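Local coordinates for protein ebony (PDB 6DYM) that probably joins beta-alanine to amines by peptide-bond formation, as the C-terminal condensation domain of the nonribosomal peptide synthetase Ebony, at residues Lys3-Leu9 / Ser61-Thr67; Met124-Ala128 / Cys139-Glu144; Ile51-Leu55 / Ala76-Asp80; Arg14-Ile18 / Ile47-Ile51; Asn117-Ser122 / Gln155-Thr161. All blocks are in the same frame, centred on the assembly; numbering follows the deposited sequence.

Contact 1 (Lys3-Leu9 / Ser61-Thr67); sequences KMEAVPL and SFVVYDT
Strands 4-8 and 62-66 run antiparallel, axes 4.5 Å apart at closest, directions 149° apart. Glu-5/Tyr-65 and Val-7/Val-63 are hydrogen-bonded pairs: Tyr-65 N to Glu-5 O 2.8 Å, Glu-5 N to Tyr-65 O 3.0 Å, Val-7 N to Val-63 O and Val-63 N to Val-7 O 2.9 Å each. Thr-67 N to Lys-3 O (2.9 Å) and Leu-9 N to Ser-61 O (3.2 Å) extend the pairing. A water accepts from Lys-3 N (2.8 Å) and donates to Asp-66 OD1 (2.7 Å), which also accepts from Asn-68 N. On one face Met-4 CG meets Val-64 CG1 at 3.7 Å; on the other, Val-7 (chi1 t) sets CG2 3.6 Å from Tyr-65 CD2, and Leu-9 CD1 lies 3.6 Å from Val-63 CG1. Strand order 1-2-3-4-5-7-6 is consistent with a GNAT-like sheet whose first pair this is, 4-8 at its edge. Helix 133-153 covers Met-4 and Val-64, helix 41-58 receives Leu-9, and strand 71-80 continues the sheet.

Contact 2 (Met124-Ala128 / Cys139-Glu144); sequences MMGTA and CMHFME
Methionine side chains fill most of the space between strand 124-127 and the helical segment 139-144. The strand is extended (phi -128 to -151°, psi 134 to 155°) and the helix regular, with Met-143 N bonded to Cys-139 O at 2.8 Å and Glu-144 N to Met-140 O at 2.9 Å. Their axes approach to 9.5 Å at 147°, and the CA atoms of Met-125 and Met-143 stand 8.2 Å apart, those of Thr-127 and Cys-139 7.3 Å. Met-125 points its CB toward the helix; chi1 at -144° and chi3 at -108° lie between wells, and its CG comes 3.6 Å from Met-143 CE. Met-143 (m, t, m) curls its methyl back to the strand, where CE also lies 3.6 Å from Gly-126 O. The strand and helix belong to the beta-alpha-beta unit 119-127, 133-153, 158-163, so this is helix-on-sheet packing within one crossover of what is probably a GNAT-like fold. Met-140, with all three chi angles m in the conformer described, directs its CE to 4.3 Å from Met-125 SD. Thr-127 takes chi1 p; its CG2 touches Met-143 CE at 3.7 Å, Cys-139 SG (chi1 t) at 3.8 Å and Met-140 SD at 4.1 Å, while its OG1 hydrogen-bonds Asn-136. Met-124 faces the other way, against Ile-21 and Phe-25 of helix 14-25.

Contact 3 (Ile51-Leu55 / Ala76-Asp80); sequences IWNVL and ALNFD
Helical segment 51-55 crosses strand 76-80 at 76°, axes 10.3 Å apart at closest. The helix is kinked: N of Asn-53 and of Val-54 lack bonds to the preceding turn, and Ile-51 sits at phi/psi -106/1, yet Leu-55 N reaches Ile-51 O at 2.8 Å. Along the strand, Leu-77 (m, t) points toward the helix and brings CD1 to 3.8 Å from Leu-55 CD2. Asn-78 turns its side chain away, where ND2 bonds Leu-60 O, but its backbone takes part: a water donates to both Asn-78 O (2.9 Å) and Leu-55 O (2.7 Å), and Leu-55 CD1 lies 4.0 Å from Asn-78 O. Phe-79 (chi1 m) supplies most of the strand's contact area, matched by Leu-55 on the helix. Leu-55, at chi1 t and chi2 p, places CD1 3.4 Å from Phe-79 CZ; Val-54 CG1 is 4.1 Å from Phe-79 CE1, and Ile-51 CD1 meets the ring edge 4.1 Å from Phe-79 CE2. The contact is buried, apolar helix-on-sheet packing with a single water bridging carbonyls. Strand 119-127 borders it, its Phe-123 meeting the Phe-79 ring, and strand 62-66 flanks 71-80 on the other edge, while Trp-52 leads from helix 41-58 to helix 14-25.

Contact 4 (Arg14-Ile18 / Ile47-Ile51); sequences RQEVI and ILNDI
Two helical segments, 14-18 and 47-51, pass in nearly opposite directions: 147° between their axes, which come no closer than 10.8 Å. The CA atoms of Ile-18 and Leu-48 are 7.0 Å apart, those of Arg-14 and Asn-49 7.8 Å. Arg-14 extends through chi1 t and chi2 t, then bends at chi3 p, so that NH1 donates a short hydrogen bond to Asn-49 OD1, 2.6 Å with an angle of 140° at the hydrogen. The oxygen lies at the guanidinium edge, near its plane. Val-17 (chi1 t) points toward the partner, its CG1 4.4 Å from Leu-48 CD1. One residue on, Ile-18 (m, t) sets CG1 4.1 Å from the same Leu-48 CD1 and CD1 3.3 Å from Asn-49 OD1, which places it between the apolar and polar parts. Only 204 Å² is buried here. Val-17 and Leu-48 also reach Thr-75 and Leu-77 of strand 71-80, so the helices lie side by side on one face of the sheet, consistent with the two N-terminal helices between the first and second strands of a GNAT-like fold.

Contact 5 (Asn117-Ser122 / Gln155-Thr161); sequences NQILHS and QFAGIFT
Main-chain hydrogen bonds dominate. Gln-118 O accepts from both Ala-157 N (2.8 Å) and Gly-158 N (3.3 Å); Leu-120 N then donates to Gly-158 O at 3.0 Å, Phe-160 N to Leu-120 O at 2.8 Å, and Ser-122 N to Phe-160 O at 3.0 Å. This alternation defines parallel strands 119-122 and 158-161, pairing Ile-119, Leu-120 and His-121 with Gly-158, Ile-159 and Phe-160; the axes come within 4.6 Å at 38°. One water donates to Gln-118 OE1 (3.2 Å) and Gln-155 O (3.0 Å). The strands are joined by helix 133-153 as a beta-alpha-beta unit, and probably correspond to the central parallel pair of GNAT-like folds, whose splaying in relatives opens the cofactor cleft. Gln-155, at positive phi (69/35), ends that helix in a Schellman motif. Next, the Phe-156 ring (chi1 m) is held between Leu-120 CB, 4.1 Å from its centroid, and Asn-117 CA, 4.2 Å from the centroid on the opposite face and off-centre, both CH-pi contacts. Leu-120 CD2 lies 4.3 Å from Ile-159 CG1, both side chains facing helix 133-153. On the other face Ile-119 CG2 packs 3.4 Å from Phe-160 CB, beside His-121, whose ND1 bonds Glu-84.

How the contacts relate
Contacts 1 and 5 are strand pairings built on main-chain hydrogen bonds, antiparallel at the sheet edge and parallel towards its middle; each buries about 670 Å², more than twice any other. Contacts 2, 3 and 4 rest on side chains, with helix 133-153 on one face and helices 14-25 and 41-58 on the other. Contacts 3 and 4 are the buried ones and share helix 41-58, their ranges overlapping at Ile-51, which takes part in contact 3 alone; contact 4 adds a hydrogen bond between the partly exposed side chains of Arg-14 and Asn-49. Contacts 2 and 5 use strand 119-127, which bonds to strand 71-80 of contact 3, so contacts 1, 2, 3 and 5 share one sheet.

Contact 1 (Lys3-Leu9 / Ser61-Thr67)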
# COMPACT_ATOMS: atom_id res chain seq x y z
N LYS A 3 -22.32 3.87 4.31
CA LYS A 3 -22.54 3.92 2.87
C LYS A 3 -21.36 4.62 2.21
O LYS A 3 -21.00 5.73 2.62
CB LYS A 3 -23.85 4.63 2.54
CG LYS A 3 -25.08 4.01 3.18
CD LYS A 3 -25.56 2.80 2.41
CE LYS A 3 -27.04 2.54 2.68
NZ LYS A 3 -27.66 1.71 1.61
N MET A 4 -20.78 3.99 1.19
CA MET A 4 -19.52 4.44 0.64
C MET A 4 -19.59 4.55 -0.88
O MET A 4 -20.38 3.87 -1.54
CB MET A 4 -18.37 3.50 1.02
CG MET A 4 -17.90 3.66 2.45
SD MET A 4 -16.85 2.28 2.96
CE MET A 4 -18.05 0.95 3.02
N GLU A 5 -18.73 5.41 -1.43
CA GLU A 5 -18.61 5.56 -2.87
C GLU A 5 -17.14 5.76 -3.23
O GLU A 5 -16.44 6.54 -2.58
CB GLU A 5 -19.44 6.74 -3.37
CG GLU A 5 -19.27 7.00 -4.85
CD GLU A 5 -20.01 8.25 -5.31
OE1 GLU A 5 -20.53 8.98 -4.44
OE2 GLU A 5 -20.05 8.50 -6.53
N ALA A 6 -16.70 5.06 -4.27
CA ALA A 6 -15.33 5.18 -4.76
C ALA A 6 -15.28 6.24 -5.85
O ALA A 6 -16.03 6.16 -6.83
CB ALA A 6 -14.83 3.84 -5.30
N VAL A 7 -14.39 7.21 -5.69
CA VAL A 7 -14.27 8.34 -6.61
C VAL A 7 -12.83 8.40 -7.12
O VAL A 7 -11.89 8.35 -6.31
CB VAL A 7 -14.68 9.65 -5.92
CG1 VAL A 7 -14.26 10.85 -6.75
CG2 VAL A 7 -16.18 9.66 -5.67
N PRO A 8 -12.61 8.50 -8.43
CA PRO A 8 -11.23 8.61 -8.93
C PRO A 8 -10.50 9.78 -8.29
O PRO A 8 -11.08 10.82 -7.97
CB PRO A 8 -11.41 8.83 -10.44
CG PRO A 8 -12.73 8.22 -10.75
CD PRO A 8 -13.59 8.45 -9.53
N LEU A 9 -9.19 9.58 -8.10
CA LEU A 9 -8.35 10.59 -7.47
C LEU A 9 -8.32 11.87 -8.30
O LEU A 9 -8.16 11.83 -9.52
CB LEU A 9 -6.93 10.03 -7.33
CG LEU A 9 -6.07 10.52 -6.17
CD1 LEU A 9 -6.70 10.15 -4.84
CD2 LEU A 9 -4.68 9.94 -6.29
N SER A 61 -5.91 5.21 -9.07
CA SER A 61 -6.15 5.35 -7.65
C SER A 61 -7.51 5.99 -7.40
O SER A 61 -8.12 6.56 -8.31
CB SER A 61 -5.04 6.18 -6.99
OG SER A 61 -3.76 5.69 -7.37
N PHE A 62 -7.99 5.88 -6.17
CA PHE A 62 -9.30 6.43 -5.84
C PHE A 62 -9.36 6.77 -4.35
O PHE A 62 -8.52 6.35 -3.56
CB PHE A 62 -10.43 5.47 -6.22
CG PHE A 62 -10.37 4.11 -5.55
CD1 PHE A 62 -10.89 3.92 -4.28
CD2 PHE A 62 -9.81 3.02 -6.21
CE1 PHE A 62 -10.84 2.68 -3.67
CE2 PHE A 62 -9.77 1.78 -5.61
CZ PHE A 62 -10.28 1.61 -4.34
N VAL A 63 -10.37 7.56 -4.00
CA VAL A 63 -10.71 7.84 -2.62
C VAL A 63 -12.09 7.25 -2.34
O VAL A 63 -12.89 7.01 -3.25
CB VAL A 63 -10.69 9.36 -2.30
CG1 VAL A 63 -9.28 9.91 -2.35
CG2 VAL A 63 -11.59 10.12 -3.27
N VAL A 64 -12.37 7.01 -1.07
CA VAL A 64 -13.66 6.48 -0.64
C VAL A 64 -14.37 7.56 0.17
O VAL A 64 -13.84 8.04 1.17
CB VAL A 64 -13.51 5.19 0.18
CG1 VAL A 64 -14.88 4.74 0.69
CG2 VAL A 64 -12.88 4.11 -0.67
N TYR A 65 -15.57 7.92 -0.27
CA TYR A 65 -16.41 8.89 0.42
C TYR A 65 -17.41 8.16 1.32
O TYR A 65 -17.98 7.14 0.92
CB TYR A 65 -17.16 9.77 -0.58
CG TYR A 65 -16.35 10.93 -1.12
CD1 TYR A 65 -16.34 12.16 -0.47
CD2 TYR A 65 -15.62 10.81 -2.30
CE1 TYR A 65 -15.60 13.23 -0.96
CE2 TYR A 65 -14.88 11.87 -2.80
CZ TYR A 65 -14.88 13.08 -2.13
OH TYR A 65 -14.15 14.13 -2.62
N ASP A 66 -17.60 8.68 2.53
CA ASP A 66 -18.80 8.38 3.31
C ASP A 66 -19.91 9.21 2.68
O ASP A 66 -19.95 10.43 2.84
CB ASP A 66 -18.58 8.73 4.78
CG ASP A 66 -19.79 8.39 5.67
OD1 ASP A 66 -20.92 8.22 5.16
OD2 ASP A 66 -19.60 8.31 6.90
N THR A 67 -20.81 8.55 1.94
CA THR A 67 -21.85 9.28 1.23
C THR A 67 -22.82 9.98 2.17
O THR A 67 -23.45 10.97 1.76
CB THR A 67 -22.63 8.34 0.30
OG1 THR A 67 -23.33 7.36 1.07
CG2 THR A 67 -21.68 7.64 -0.67
O HOH W 1 -22.84 6.34 5.59

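Contact 2 (Met124-Ala128 / Cys139-Glu144)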
# COMPACT_ATOMS: atom_id res chain seq x y z
N MET A 124 -0.37 1.62 -1.69
CA MET A 124 -0.80 2.20 -0.42
C MET A 124 -2.31 2.07 -0.28
O MET A 124 -3.06 2.24 -1.24
CB MET A 124 -0.40 3.68 -0.28
CG MET A 124 1.10 3.93 -0.26
SD MET A 124 1.58 5.53 0.42
CE MET A 124 3.35 5.48 0.17
N MET A 125 -2.73 1.74 0.94
CA MET A 125 -4.14 1.73 1.33
C MET A 125 -4.22 2.30 2.73
O MET A 125 -3.43 1.92 3.60
CB MET A 125 -4.72 0.31 1.29
CG MET A 125 -6.17 0.23 0.84
SD MET A 125 -6.74 -1.47 0.62
CE MET A 125 -6.86 -1.60 -1.16
N GLY A 126 -5.16 3.20 2.96
CA GLY A 126 -5.30 3.82 4.27
C GLY A 126 -6.73 4.22 4.53
O GLY A 126 -7.52 4.44 3.60
N THR A 127 -7.08 4.31 5.81
CA THR A 127 -8.39 4.76 6.26
C THR A 127 -8.22 5.87 7.28
O THR A 127 -7.20 5.94 7.97
CB THR A 127 -9.20 3.63 6.90
OG1 THR A 127 -8.45 3.10 8.00
CG2 THR A 127 -9.49 2.53 5.89
N ALA A 128 -9.24 6.72 7.38
CA ALA A 128 -9.18 7.87 8.28
C ALA A 128 -9.04 7.42 9.74
O ALA A 128 -9.53 6.37 10.14
CB ALA A 128 -10.43 8.74 8.11
N CYS A 139 -14.68 -0.25 5.42
CA CYS A 139 -13.95 0.49 4.40
C CYS A 139 -12.90 -0.38 3.72
O CYS A 139 -12.75 -0.34 2.49
CB CYS A 139 -13.31 1.74 5.02
SG CYS A 139 -12.69 2.94 3.81
N MET A 140 -12.19 -1.21 4.49
CA MET A 140 -11.19 -2.09 3.90
C MET A 140 -11.83 -3.07 2.92
O MET A 140 -11.33 -3.27 1.80
CB MET A 140 -10.43 -2.85 4.99
CG MET A 140 -9.51 -1.97 5.83
SD MET A 140 -8.19 -1.21 4.85
CE MET A 140 -7.00 -2.56 4.80
N HIS A 141 -12.94 -3.70 3.32
CA HIS A 141 -13.66 -4.59 2.41
C HIS A 141 -14.07 -3.85 1.14
O HIS A 141 -13.98 -4.38 0.03
CB HIS A 141 -14.89 -5.19 3.10
CG HIS A 141 -14.61 -6.40 3.94
ND1 HIS A 141 -14.21 -7.61 3.40
CD2 HIS A 141 -14.69 -6.60 5.28
CE1 HIS A 141 -14.04 -8.49 4.37
NE2 HIS A 141 -14.32 -7.90 5.52
N PHE A 142 -14.52 -2.60 1.29
CA PHE A 142 -14.99 -1.82 0.15
C PHE A 142 -13.84 -1.50 -0.80
O PHE A 142 -13.97 -1.65 -2.02
CB PHE A 142 -15.67 -0.54 0.64
CG PHE A 142 -16.29 0.28 -0.45
CD1 PHE A 142 -17.56 -0.00 -0.91
CD2 PHE A 142 -15.61 1.36 -0.99
CE1 PHE A 142 -18.14 0.77 -1.91
CE2 PHE A 142 -16.18 2.14 -1.99
CZ PHE A 142 -17.44 1.84 -2.45
N MET A 143 -12.71 -1.04 -0.26
CA MET A 143 -11.57 -0.73 -1.12
C MET A 143 -11.00 -1.98 -1.77
O MET A 143 -10.57 -1.95 -2.92
CB MET A 143 -10.48 -0.03 -0.31
CG MET A 143 -10.93 1.27 0.31
SD MET A 143 -9.52 2.23 0.84
CE MET A 143 -9.13 1.47 2.40
N GLU A 144 -10.97 -3.09 -1.03
CA GLU A 144 -10.51 -4.34 -1.61
C GLU A 144 -11.38 -4.75 -2.79
O GLU A 144 -10.87 -5.21 -3.83
CB GLU A 144 -10.52 -5.42 -0.53
CG GLU A 144 -10.15 -6.79 -0.99
CD GLU A 144 -8.89 -6.82 -1.85
OE1 GLU A 144 -8.93 -7.49 -2.91
OE2 GLU A 144 -7.90 -6.19 -1.46

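Contact 3 (Ile51-Leu55 / Ala76-Asp80)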
# COMPACT_ATOMS: atom_id res chain seq x y z
N ILE A 51 5.06 12.52 -5.89
CA ILE A 51 4.42 11.68 -6.90
C ILE A 51 2.99 12.11 -7.20
O ILE A 51 2.34 11.49 -8.05
CB ILE A 51 4.44 10.20 -6.49
CG1 ILE A 51 3.56 9.96 -5.26
CG2 ILE A 51 5.86 9.75 -6.21
CD1 ILE A 51 3.33 8.49 -4.93
N TRP A 52 2.49 13.18 -6.56
CA TRP A 52 1.06 13.42 -6.55
C TRP A 52 0.49 13.60 -7.96
O TRP A 52 -0.54 13.02 -8.30
CB TRP A 52 0.72 14.65 -5.70
CG TRP A 52 -0.75 14.89 -5.71
CD1 TRP A 52 -1.41 15.90 -6.34
CD2 TRP A 52 -1.75 14.07 -5.10
NE1 TRP A 52 -2.77 15.76 -6.14
CE2 TRP A 52 -3.00 14.64 -5.38
CE3 TRP A 52 -1.70 12.90 -4.33
CZ2 TRP A 52 -4.19 14.10 -4.93
CZ3 TRP A 52 -2.89 12.36 -3.87
CH2 TRP A 52 -4.12 12.96 -4.17
N ASN A 53 1.15 14.41 -8.79
CA ASN A 53 0.61 14.70 -10.12
C ASN A 53 0.56 13.44 -10.97
O ASN A 53 -0.46 13.13 -11.60
CB ASN A 53 1.42 15.80 -10.80
CG ASN A 53 1.23 17.16 -10.14
OD1 ASN A 53 2.17 17.71 -9.55
ND2 ASN A 53 0.03 17.70 -10.24
N VAL A 54 1.66 12.68 -11.00
CA VAL A 54 1.68 11.41 -11.73
C VAL A 54 0.64 10.45 -11.18
O VAL A 54 -0.03 9.73 -11.94
CB VAL A 54 3.10 10.80 -11.68
CG1 VAL A 54 3.13 9.47 -12.42
CG2 VAL A 54 4.10 11.78 -12.26
N LEU A 55 0.48 10.41 -9.86
CA LEU A 55 -0.50 9.52 -9.24
C LEU A 55 -1.90 9.81 -9.75
O LEU A 55 -2.65 8.89 -10.11
CB LEU A 55 -0.43 9.67 -7.72
CG LEU A 55 -1.12 8.63 -6.83
CD1 LEU A 55 -0.56 7.24 -7.07
CD2 LEU A 55 -0.95 9.03 -5.38
N ALA A 76 -7.05 4.35 -1.81
CA ALA A 76 -6.27 3.26 -2.39
C ALA A 76 -5.42 3.84 -3.51
O ALA A 76 -5.96 4.30 -4.52
CB ALA A 76 -7.18 2.15 -2.91
N LEU A 77 -4.11 3.81 -3.33
CA LEU A 77 -3.16 4.35 -4.30
C LEU A 77 -2.53 3.20 -5.07
O LEU A 77 -1.95 2.29 -4.46
CB LEU A 77 -2.10 5.20 -3.61
CG LEU A 77 -2.64 6.24 -2.62
CD1 LEU A 77 -1.52 7.12 -2.10
CD2 LEU A 77 -3.73 7.08 -3.27
N ASN A 78 -2.64 3.23 -6.40
CA ASN A 78 -2.21 2.14 -7.25
C ASN A 78 -1.38 2.67 -8.41
O ASN A 78 -1.60 3.78 -8.89
CB ASN A 78 -3.40 1.36 -7.81
CG ASN A 78 -4.34 0.91 -6.72
OD1 ASN A 78 -3.93 0.22 -5.80
ND2 ASN A 78 -5.60 1.32 -6.82
N PHE A 79 -0.44 1.84 -8.85
CA PHE A 79 0.36 2.09 -10.05
C PHE A 79 0.44 0.80 -10.86
O PHE A 79 0.30 -0.30 -10.33
CB PHE A 79 1.78 2.53 -9.72
CG PHE A 79 1.93 3.99 -9.43
CD1 PHE A 79 1.64 4.94 -10.40
CD2 PHE A 79 2.40 4.42 -8.20
CE1 PHE A 79 1.80 6.28 -10.13
CE2 PHE A 79 2.55 5.76 -7.93
CZ PHE A 79 2.25 6.69 -8.90
N ASP A 80 0.67 0.96 -12.16
CA ASP A 80 1.20 -0.13 -12.95
C ASP A 80 2.57 -0.49 -12.40
O ASP A 80 3.47 0.35 -12.35
CB ASP A 80 1.29 0.29 -14.42
CG ASP A 80 1.72 -0.85 -15.34
OD1 ASP A 80 2.43 -1.78 -14.90
OD2 ASP A 80 1.36 -0.80 -16.53
O HOH W 2 -2.90 6.20 -9.89

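Contact 4 (Arg14-Ile18 / Ile47-Ile51)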
# COMPACT_ATOMS: atom_id res chain seq x y z
N ARG A 14 -5.27 16.19 -2.49
CA ARG A 14 -3.91 15.93 -2.02
C ARG A 14 -3.82 15.98 -0.50
O ARG A 14 -3.28 15.07 0.14
CB ARG A 14 -2.94 16.92 -2.65
CG ARG A 14 -1.47 16.56 -2.49
CD ARG A 14 -0.58 17.69 -2.98
NE ARG A 14 -1.01 18.97 -2.42
CZ ARG A 14 -0.62 19.44 -1.23
NH1 ARG A 14 0.23 18.74 -0.49
NH2 ARG A 14 -1.08 20.60 -0.80
N GLN A 15 -4.33 17.06 0.11
CA GLN A 15 -4.18 17.21 1.55
C GLN A 15 -5.00 16.17 2.31
O GLN A 15 -4.54 15.62 3.32
CB GLN A 15 -4.57 18.61 2.00
CG GLN A 15 -4.14 18.92 3.42
CD GLN A 15 -2.64 18.76 3.61
OE1 GLN A 15 -1.85 19.30 2.85
NE2 GLN A 15 -2.25 17.99 4.62
N GLU A 16 -6.21 15.88 1.83
CA GLU A 16 -7.02 14.85 2.47
C GLU A 16 -6.35 13.49 2.38
O GLU A 16 -6.33 12.73 3.36
CB GLU A 16 -8.42 14.82 1.84
CG GLU A 16 -9.27 16.05 2.15
CD GLU A 16 -10.42 16.24 1.18
OE1 GLU A 16 -10.20 16.77 0.07
OE2 GLU A 16 -11.56 15.86 1.52
N VAL A 17 -5.76 13.17 1.22
CA VAL A 17 -5.07 11.90 1.06
C VAL A 17 -3.82 11.85 1.94
O VAL A 17 -3.53 10.83 2.57
CB VAL A 17 -4.74 11.65 -0.42
CG1 VAL A 17 -3.64 10.59 -0.57
CG2 VAL A 17 -5.99 11.26 -1.19
N ILE A 18 -3.08 12.96 2.00
CA ILE A 18 -1.88 13.00 2.83
C ILE A 18 -2.24 12.78 4.29
O ILE A 18 -1.60 11.99 5.00
CB ILE A 18 -1.14 14.33 2.64
CG1 ILE A 18 -0.29 14.29 1.36
CG2 ILE A 18 -0.27 14.65 3.85
CD1 ILE A 18 0.25 15.64 0.94
N ILE A 47 7.08 12.07 0.12
CA ILE A 47 6.98 11.09 -0.97
C ILE A 47 5.70 11.30 -1.76
O ILE A 47 5.70 11.30 -2.99
CB ILE A 47 7.07 9.66 -0.41
CG1 ILE A 47 8.51 9.34 0.02
CG2 ILE A 47 6.58 8.65 -1.44
CD1 ILE A 47 8.61 8.19 1.02
N LEU A 48 4.58 11.50 -1.05
CA LEU A 48 3.29 11.66 -1.73
C LEU A 48 3.25 12.94 -2.55
O LEU A 48 2.74 12.94 -3.68
CB LEU A 48 2.16 11.65 -0.70
CG LEU A 48 1.68 10.26 -0.27
CD1 LEU A 48 0.56 10.36 0.75
CD2 LEU A 48 1.24 9.45 -1.48
N ASN A 49 3.78 14.04 -2.01
CA ASN A 49 3.82 15.28 -2.78
C ASN A 49 4.69 15.13 -4.02
O ASN A 49 4.37 15.69 -5.08
CB ASN A 49 4.34 16.42 -1.89
CG ASN A 49 3.28 16.94 -0.93
OD1 ASN A 49 2.11 17.11 -1.30
ND2 ASN A 49 3.68 17.21 0.30
N ASP A 50 5.78 14.36 -3.92
CA ASP A 50 6.66 14.18 -5.07
C ASP A 50 5.99 13.42 -6.20
O ASP A 50 6.32 13.64 -7.37
CB ASP A 50 7.94 13.46 -4.64
CG ASP A 50 8.98 14.40 -4.08
OD1 ASP A 50 8.72 15.63 -4.06
OD2 ASP A 50 10.06 13.92 -3.67
N ILE A 51 5.06 12.52 -5.89
CA ILE A 51 4.42 11.68 -6.90
C ILE A 51 2.99 12.11 -7.20
O ILE A 51 2.34 11.49 -8.05
CB ILE A 51 4.44 10.20 -6.49
CG1 ILE A 51 3.56 9.96 -5.26
CG2 ILE A 51 5.86 9.75 -6.21
CD1 ILE A 51 3.33 8.49 -4.93

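Contact 5 (Asn117-Ser122 / Gln155-Thr161)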
# COMPACT_ATOMS: atom_id res chain seq x y z
N ASN A 117 0.56 -2.60 -18.39
CA ASN A 117 -0.87 -2.85 -18.22
C ASN A 117 -1.15 -4.30 -17.84
O ASN A 117 -2.20 -4.86 -18.18
CB ASN A 117 -1.66 -2.46 -19.47
CG ASN A 117 -3.14 -2.29 -19.21
OD1 ASN A 117 -3.64 -1.17 -19.21
ND2 ASN A 117 -3.84 -3.39 -18.97
N GLN A 118 -0.21 -4.94 -17.15
CA GLN A 118 -0.35 -6.32 -16.70
C GLN A 118 -0.49 -6.42 -15.19
O GLN A 118 -1.38 -7.10 -14.69
CB GLN A 118 0.85 -7.15 -17.16
CG GLN A 118 0.99 -7.27 -18.68
CD GLN A 118 0.06 -8.30 -19.28
OE1 GLN A 118 -0.78 -8.87 -18.58
NE2 GLN A 118 0.21 -8.54 -20.57
N ILE A 119 0.39 -5.76 -14.45
CA ILE A 119 0.46 -5.90 -13.00
C ILE A 119 -0.02 -4.60 -12.38
O ILE A 119 0.64 -3.56 -12.49
CB ILE A 119 1.89 -6.23 -12.54
CG1 ILE A 119 2.45 -7.41 -13.35
CG2 ILE A 119 1.90 -6.55 -11.07
CD1 ILE A 119 3.89 -7.73 -13.01
N LEU A 120 -1.18 -4.65 -11.71
CA LEU A 120 -1.67 -3.53 -10.93
C LEU A 120 -1.08 -3.62 -9.52
O LEU A 120 -1.38 -4.55 -8.77
CB LEU A 120 -3.20 -3.52 -10.87
CG LEU A 120 -3.75 -2.29 -10.15
CD1 LEU A 120 -3.41 -1.02 -10.94
CD2 LEU A 120 -5.25 -2.41 -9.92
N HIS A 121 -0.24 -2.65 -9.17
CA HIS A 121 0.45 -2.63 -7.89
C HIS A 121 -0.37 -1.82 -6.90
O HIS A 121 -0.48 -0.60 -7.04
CB HIS A 121 1.86 -2.06 -8.04
CG HIS A 121 2.67 -2.11 -6.77
ND1 HIS A 121 3.73 -1.27 -6.53
CD2 HIS A 121 2.56 -2.90 -5.68
CE1 HIS A 121 4.24 -1.54 -5.34
NE2 HIS A 121 3.55 -2.53 -4.81
N SER A 122 -0.95 -2.50 -5.92
CA SER A 122 -1.62 -1.83 -4.80
C SER A 122 -0.53 -1.44 -3.82
O SER A 122 -0.05 -2.27 -3.05
CB SER A 122 -2.66 -2.74 -4.16
OG SER A 122 -3.28 -2.09 -3.06
N GLN A 155 -8.27 -3.63 -17.54
CA GLN A 155 -7.70 -4.73 -18.33
C GLN A 155 -6.32 -5.15 -17.82
O GLN A 155 -5.45 -5.53 -18.60
CB GLN A 155 -7.62 -4.38 -19.82
CG GLN A 155 -8.96 -3.99 -20.45
CD GLN A 155 -8.87 -3.85 -21.96
OE1 GLN A 155 -7.94 -4.37 -22.58
NE2 GLN A 155 -9.84 -3.17 -22.55
N PHE A 156 -6.12 -5.11 -16.50
CA PHE A 156 -4.91 -5.67 -15.94
C PHE A 156 -5.06 -7.18 -15.77
O PHE A 156 -6.17 -7.72 -15.74
CB PHE A 156 -4.58 -5.02 -14.60
CG PHE A 156 -3.93 -3.67 -14.72
CD1 PHE A 156 -4.69 -2.54 -14.99
CD2 PHE A 156 -2.55 -3.53 -14.59
CE1 PHE A 156 -4.09 -1.29 -15.12
CE2 PHE A 156 -1.95 -2.28 -14.71
CZ PHE A 156 -2.73 -1.16 -14.97
N ALA A 157 -3.92 -7.87 -15.68
CA ALA A 157 -3.94 -9.31 -15.50
C ALA A 157 -4.12 -9.70 -14.04
O ALA A 157 -4.73 -10.74 -13.75
CB ALA A 157 -2.66 -9.94 -16.06
N GLY A 158 -3.59 -8.91 -13.12
CA GLY A 158 -3.77 -9.23 -11.71
C GLY A 158 -3.34 -8.08 -10.82
O GLY A 158 -2.85 -7.05 -11.29
N ILE A 159 -3.53 -8.30 -9.52
CA ILE A 159 -3.20 -7.32 -8.49
C ILE A 159 -2.06 -7.86 -7.64
O ILE A 159 -2.07 -9.02 -7.22
CB ILE A 159 -4.44 -7.01 -7.62
CG1 ILE A 159 -5.55 -6.42 -8.48
CG2 ILE A 159 -4.06 -6.06 -6.49
CD1 ILE A 159 -6.87 -6.33 -7.78
N PHE A 160 -1.09 -6.99 -7.36
CA PHE A 160 0.18 -7.35 -6.74
C PHE A 160 0.42 -6.43 -5.56
O PHE A 160 0.31 -5.21 -5.70
CB PHE A 160 1.29 -7.23 -7.78
CG PHE A 160 2.64 -7.71 -7.34
CD1 PHE A 160 2.83 -9.02 -6.94
CD2 PHE A 160 3.74 -6.86 -7.38
CE1 PHE A 160 4.09 -9.47 -6.57
CE2 PHE A 160 4.99 -7.30 -7.01
CZ PHE A 160 5.16 -8.61 -6.60
N THR A 161 0.75 -6.99 -4.39
CA THR A 161 0.99 -6.16 -3.22
C THR A 161 1.78 -6.96 -2.18
O THR A 161 1.71 -8.19 -2.14
CB THR A 161 -0.32 -5.64 -2.62
OG1 THR A 161 -0.04 -4.81 -1.49
CG2 THR A 161 -1.23 -6.79 -2.18
O HOH W 3 -3.78 -7.93 -19.16
O HOH W 4 2.06 -3.39 -1.84